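Local coordinates for protein metallocarboxypeptidase (Trypanosoma cruzi, PDB 3DWC) that probably releases C-terminal amino acids other than proline from peptides, as a cobalt-bound metallocarboxypeptidase of the M32 family, at residues 181-192 and 493-503. Numbering follows the deposited sequence.
Sequences WLPELLKEVQEK and RRHLERRYRDD. With SO4 (sulfate ion), chain V.
Arg-493 lies flat along one face of the Trp-181 indole, its CG 3.5 Å above the centre of the six-membered ring in a CH-pi contact. With CG opposite the backbone N and the chain straight from CG to NE, the guanidinium is carried over CG and CB of Trp-181 with the two planes only 9° apart, a cation-pi stack. Leu-182 CB covers the opposite face of the indole near its rim, and Leu-496 CD1 meets the ring edge at CH2; NE1 is hydrogen-bonded to Asn-177 OD1, one turn back. Glu-497 fixes the stacked guanidinium: its OE1 takes the Arg-493 NE hydrogen from above the carboxylate plane at 3.0 Å.

Farther along, Leu-185 wedges CD2 against Leu-496 CB and Glu-497 CG, while its CD1 touches Arg-501 CB. Val-189 sets both methyls against CB of Tyr-500, whose hydroxyl reaches away to Glu-355. Bends at chi2 and chi3 turn the guanidinium of Arg-501 back, with Glu-497 CB against one face near its rim. The carboxylate of Glu-188 comes to the guanidinium edge, its plane turned 66°; Glu-188 OE2 and Arg-501 NE form a long salt bridge of 3.8 Å, and a water bridges the two. On NH1, Asp-502 OD1 is met almost straight (176°) in the guanidinium plane. Lys-192, its chain extended, gives a weak bond from NZ to Arg-501 O at 3.0 Å.

Segments 181-192 and 493-501, on helices 168-196 and 490-501, run nearly parallel, far from the cobalt site. The short ion pairs stay within 493-503, leaving the indole-guanidinium stack and apolar contacts as the main join.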
# COMPACT_ATOMS: atom_id res chain seq x y z
N TRP B 181 19.99 18.00 38.29
CA TRP B 181 19.31 19.32 38.17
C TRP B 181 17.82 19.31 37.83
O TRP B 181 17.11 20.25 38.24
CB TRP B 181 20.06 20.28 37.21
CG TRP B 181 20.28 19.76 35.81
CD1 TRP B 181 21.41 19.15 35.33
CD2 TRP B 181 19.35 19.80 34.72
NE1 TRP B 181 21.23 18.80 34.01
CE2 TRP B 181 19.97 19.18 33.62
CE3 TRP B 181 18.05 20.30 34.57
CZ2 TRP B 181 19.33 19.03 32.41
CZ3 TRP B 181 17.42 20.16 33.37
CH2 TRP B 181 18.07 19.54 32.29
N LEU B 182 17.32 18.27 37.13
CA LEU B 182 15.99 18.32 36.53
C LEU B 182 14.86 18.14 37.53
O LEU B 182 13.91 18.91 37.46
CB LEU B 182 15.84 17.38 35.31
CG LEU B 182 14.50 17.38 34.54
CD1 LEU B 182 14.03 18.82 34.23
CD2 LEU B 182 14.64 16.56 33.26
N PRO B 183 14.95 17.16 38.47
CA PRO B 183 13.93 17.09 39.54
C PRO B 183 13.70 18.40 40.33
O PRO B 183 12.55 18.79 40.58
CB PRO B 183 14.44 15.97 40.44
CG PRO B 183 15.20 15.07 39.47
CD PRO B 183 15.92 16.05 38.58
N GLU B 184 14.78 19.11 40.68
CA GLU B 184 14.60 20.42 41.32
C GLU B 184 14.14 21.54 40.36
O GLU B 184 13.46 22.49 40.78
CB GLU B 184 15.85 20.83 42.07
CG GLU B 184 16.01 20.07 43.37
CD GLU B 184 14.88 20.36 44.38
OE1 GLU B 184 14.34 21.50 44.36
OE2 GLU B 184 14.55 19.46 45.20
N LEU B 185 14.46 21.42 39.09
CA LEU B 185 14.02 22.43 38.12
C LEU B 185 12.52 22.33 37.98
O LEU B 185 11.85 23.36 37.89
CB LEU B 185 14.69 22.22 36.77
CG LEU B 185 14.26 23.17 35.62
CD1 LEU B 185 14.42 24.60 36.08
CD2 LEU B 185 15.08 22.93 34.38
N LEU B 186 12.01 21.10 37.93
CA LEU B 186 10.58 20.87 37.81
C LEU B 186 9.85 21.53 39.00
O LEU B 186 8.88 22.29 38.82
CB LEU B 186 10.27 19.38 37.68
CG LEU B 186 8.78 19.01 37.78
CD1 LEU B 186 7.89 19.82 36.77
CD2 LEU B 186 8.58 17.51 37.56
N LYS B 187 10.34 21.26 40.20
CA LYS B 187 9.74 21.78 41.41
C LYS B 187 9.78 23.30 41.44
O LYS B 187 8.83 23.92 41.87
CB LYS B 187 10.45 21.24 42.63
CG LYS B 187 10.33 19.74 42.88
CD LYS B 187 10.68 19.46 44.36
CE LYS B 187 11.09 18.00 44.73
NZ LYS B 187 10.97 16.92 43.67
N GLU B 188 10.88 23.88 40.98
CA GLU B 188 11.02 25.33 40.92
C GLU B 188 10.01 25.95 39.94
O GLU B 188 9.42 26.98 40.23
CB GLU B 188 12.42 25.71 40.46
CG GLU B 188 12.66 27.21 40.46
CD GLU B 188 14.08 27.60 40.14
OE1 GLU B 188 14.47 28.70 40.58
OE2 GLU B 188 14.82 26.84 39.47
N VAL B 189 9.84 25.30 38.80
CA VAL B 189 8.93 25.77 37.75
C VAL B 189 7.50 25.71 38.24
O VAL B 189 6.78 26.69 38.12
CB VAL B 189 9.12 24.99 36.46
CG1 VAL B 189 8.04 25.35 35.43
CG2 VAL B 189 10.50 25.29 35.90
N GLN B 190 7.12 24.57 38.83
CA GLN B 190 5.81 24.43 39.44
C GLN B 190 5.46 25.53 40.45
O GLN B 190 4.37 26.10 40.39
CB GLN B 190 5.67 23.07 40.11
CG GLN B 190 5.36 21.93 39.15
CD GLN B 190 5.23 20.61 39.88
OE1 GLN B 190 4.15 20.03 39.94
NE2 GLN B 190 6.33 20.16 40.48
N GLU B 191 6.38 25.83 41.36
CA GLU B 191 6.08 26.78 42.40
C GLU B 191 6.03 28.21 41.85
O GLU B 191 5.21 29.01 42.30
CB GLU B 191 7.03 26.61 43.61
CG GLU B 191 8.22 27.53 43.65
CD GLU B 191 9.37 26.99 44.51
OE1 GLU B 191 9.15 25.98 45.25
OE2 GLU B 191 10.51 27.57 44.40
N LYS B 192 6.88 28.51 40.87
CA LYS B 192 6.83 29.79 40.16
C LYS B 192 5.49 29.99 39.44
O LYS B 192 4.91 31.07 39.49
CB LYS B 192 7.95 29.86 39.11
CG LYS B 192 7.99 31.18 38.30
CD LYS B 192 8.60 31.02 36.88
CE LYS B 192 9.00 32.42 36.28
NZ LYS B 192 9.06 32.48 34.77
N ARG B 493 19.53 21.50 29.22
CA ARG B 493 19.33 22.17 30.50
C ARG B 493 19.05 23.69 30.34
O ARG B 493 18.13 24.21 30.92
CB ARG B 493 20.58 21.96 31.40
CG ARG B 493 20.48 22.60 32.76
CD ARG B 493 21.76 22.44 33.62
NE ARG B 493 21.51 23.00 34.93
CZ ARG B 493 22.26 22.84 36.02
NH1 ARG B 493 23.40 22.16 36.02
NH2 ARG B 493 21.86 23.41 37.14
N ARG B 494 19.91 24.39 29.60
CA ARG B 494 19.74 25.83 29.37
C ARG B 494 18.48 26.15 28.62
O ARG B 494 17.86 27.17 28.90
CB ARG B 494 20.89 26.41 28.54
CG ARG B 494 21.87 27.13 29.32
CD ARG B 494 23.06 26.40 29.46
NE ARG B 494 23.81 26.27 28.21
CZ ARG B 494 25.11 26.01 28.17
NH1 ARG B 494 25.79 25.92 29.31
NH2 ARG B 494 25.74 25.86 27.01
N HIS B 495 18.13 25.33 27.64
CA HIS B 495 16.81 25.43 26.92
C HIS B 495 15.62 25.32 27.88
O HIS B 495 14.71 26.15 27.86
CB HIS B 495 16.67 24.32 25.88
CG HIS B 495 15.27 24.17 25.34
ND1 HIS B 495 14.69 25.11 24.52
CD2 HIS B 495 14.35 23.17 25.49
CE1 HIS B 495 13.46 24.74 24.22
NE2 HIS B 495 13.22 23.56 24.80
N LEU B 496 15.63 24.27 28.71
CA LEU B 496 14.53 24.09 29.67
C LEU B 496 14.44 25.18 30.73
O LEU B 496 13.36 25.64 31.04
CB LEU B 496 14.57 22.66 30.31
CG LEU B 496 14.34 21.45 29.37
CD1 LEU B 496 14.64 20.17 30.06
CD2 LEU B 496 12.92 21.41 28.70
N GLU B 497 15.57 25.59 31.31
CA GLU B 497 15.65 26.73 32.25
C GLU B 497 15.14 28.05 31.68
O GLU B 497 14.32 28.74 32.32
CB GLU B 497 17.12 26.94 32.70
CG GLU B 497 17.63 25.86 33.62
CD GLU B 497 19.13 26.00 33.94
OE1 GLU B 497 19.58 25.33 34.85
OE2 GLU B 497 19.85 26.77 33.27
N ARG B 498 15.60 28.38 30.48
CA ARG B 498 15.20 29.59 29.81
C ARG B 498 13.74 29.65 29.44
O ARG B 498 13.12 30.71 29.54
CB ARG B 498 16.03 29.82 28.53
CG ARG B 498 17.47 30.19 28.86
CD ARG B 498 18.42 30.16 27.66
NE ARG B 498 19.80 30.35 28.12
CZ ARG B 498 20.89 30.13 27.37
NH1 ARG B 498 20.79 29.72 26.12
NH2 ARG B 498 22.09 30.32 27.88
N ARG B 499 13.20 28.52 29.01
CA ARG B 499 11.84 28.47 28.58
C ARG B 499 10.90 28.40 29.80
O ARG B 499 9.99 29.21 29.89
CB ARG B 499 11.62 27.30 27.64
CG ARG B 499 10.16 27.06 27.33
CD ARG B 499 9.99 26.12 26.15
NE ARG B 499 10.41 26.69 24.88
CZ ARG B 499 10.42 26.03 23.73
NH1 ARG B 499 10.78 26.65 22.60
NH2 ARG B 499 10.03 24.77 23.71
N TYR B 500 11.15 27.47 30.73
CA TYR B 500 10.20 27.24 31.82
C TYR B 500 10.42 28.03 33.10
O TYR B 500 9.47 28.40 33.80
CB TYR B 500 10.04 25.74 32.07
CG TYR B 500 9.42 25.07 30.86
CD1 TYR B 500 8.05 25.16 30.61
CD2 TYR B 500 10.22 24.45 29.90
CE1 TYR B 500 7.50 24.58 29.49
CE2 TYR B 500 9.67 23.88 28.76
CZ TYR B 500 8.31 23.97 28.55
OH TYR B 500 7.74 23.43 27.44
N ARG B 501 11.67 28.27 33.43
CA ARG B 501 12.01 28.92 34.65
C ARG B 501 12.09 30.44 34.42
O ARG B 501 11.69 31.21 35.29
CB ARG B 501 13.32 28.34 35.17
CG ARG B 501 13.69 28.81 36.57
CD ARG B 501 14.88 29.67 36.53
NE ARG B 501 16.11 28.92 36.60
CZ ARG B 501 17.23 29.19 35.92
NH1 ARG B 501 17.33 30.15 35.01
NH2 ARG B 501 18.28 28.43 36.14
N ASP B 502 12.58 30.87 33.26
CA ASP B 502 12.68 32.30 32.95
C ASP B 502 11.61 32.80 31.95
O ASP B 502 11.59 33.98 31.60
CB ASP B 502 14.07 32.58 32.40
CG ASP B 502 15.15 32.09 33.34
OD1 ASP B 502 14.79 31.94 34.49
OD2 ASP B 502 16.33 31.83 32.94
N ASP B 503 10.74 31.92 31.47
CA ASP B 503 9.64 32.34 30.58
C ASP B 503 10.15 33.11 29.34
O ASP B 503 9.49 34.06 28.87
CB ASP B 503 8.65 33.21 31.36
CG ASP B 503 7.32 33.40 30.64
OD1 ASP B 503 6.84 32.43 30.00
OD2 ASP B 503 6.74 34.51 30.72
S SO4 V . 28.66 23.91 28.53
O1 SO4 V . 29.56 25.06 28.67
O2 SO4 V . 29.40 22.66 28.77
O3 SO4 V . 27.64 24.00 29.58
O4 SO4 V . 28.03 23.97 27.19
O HOH W 1 17.16 27.20 38.19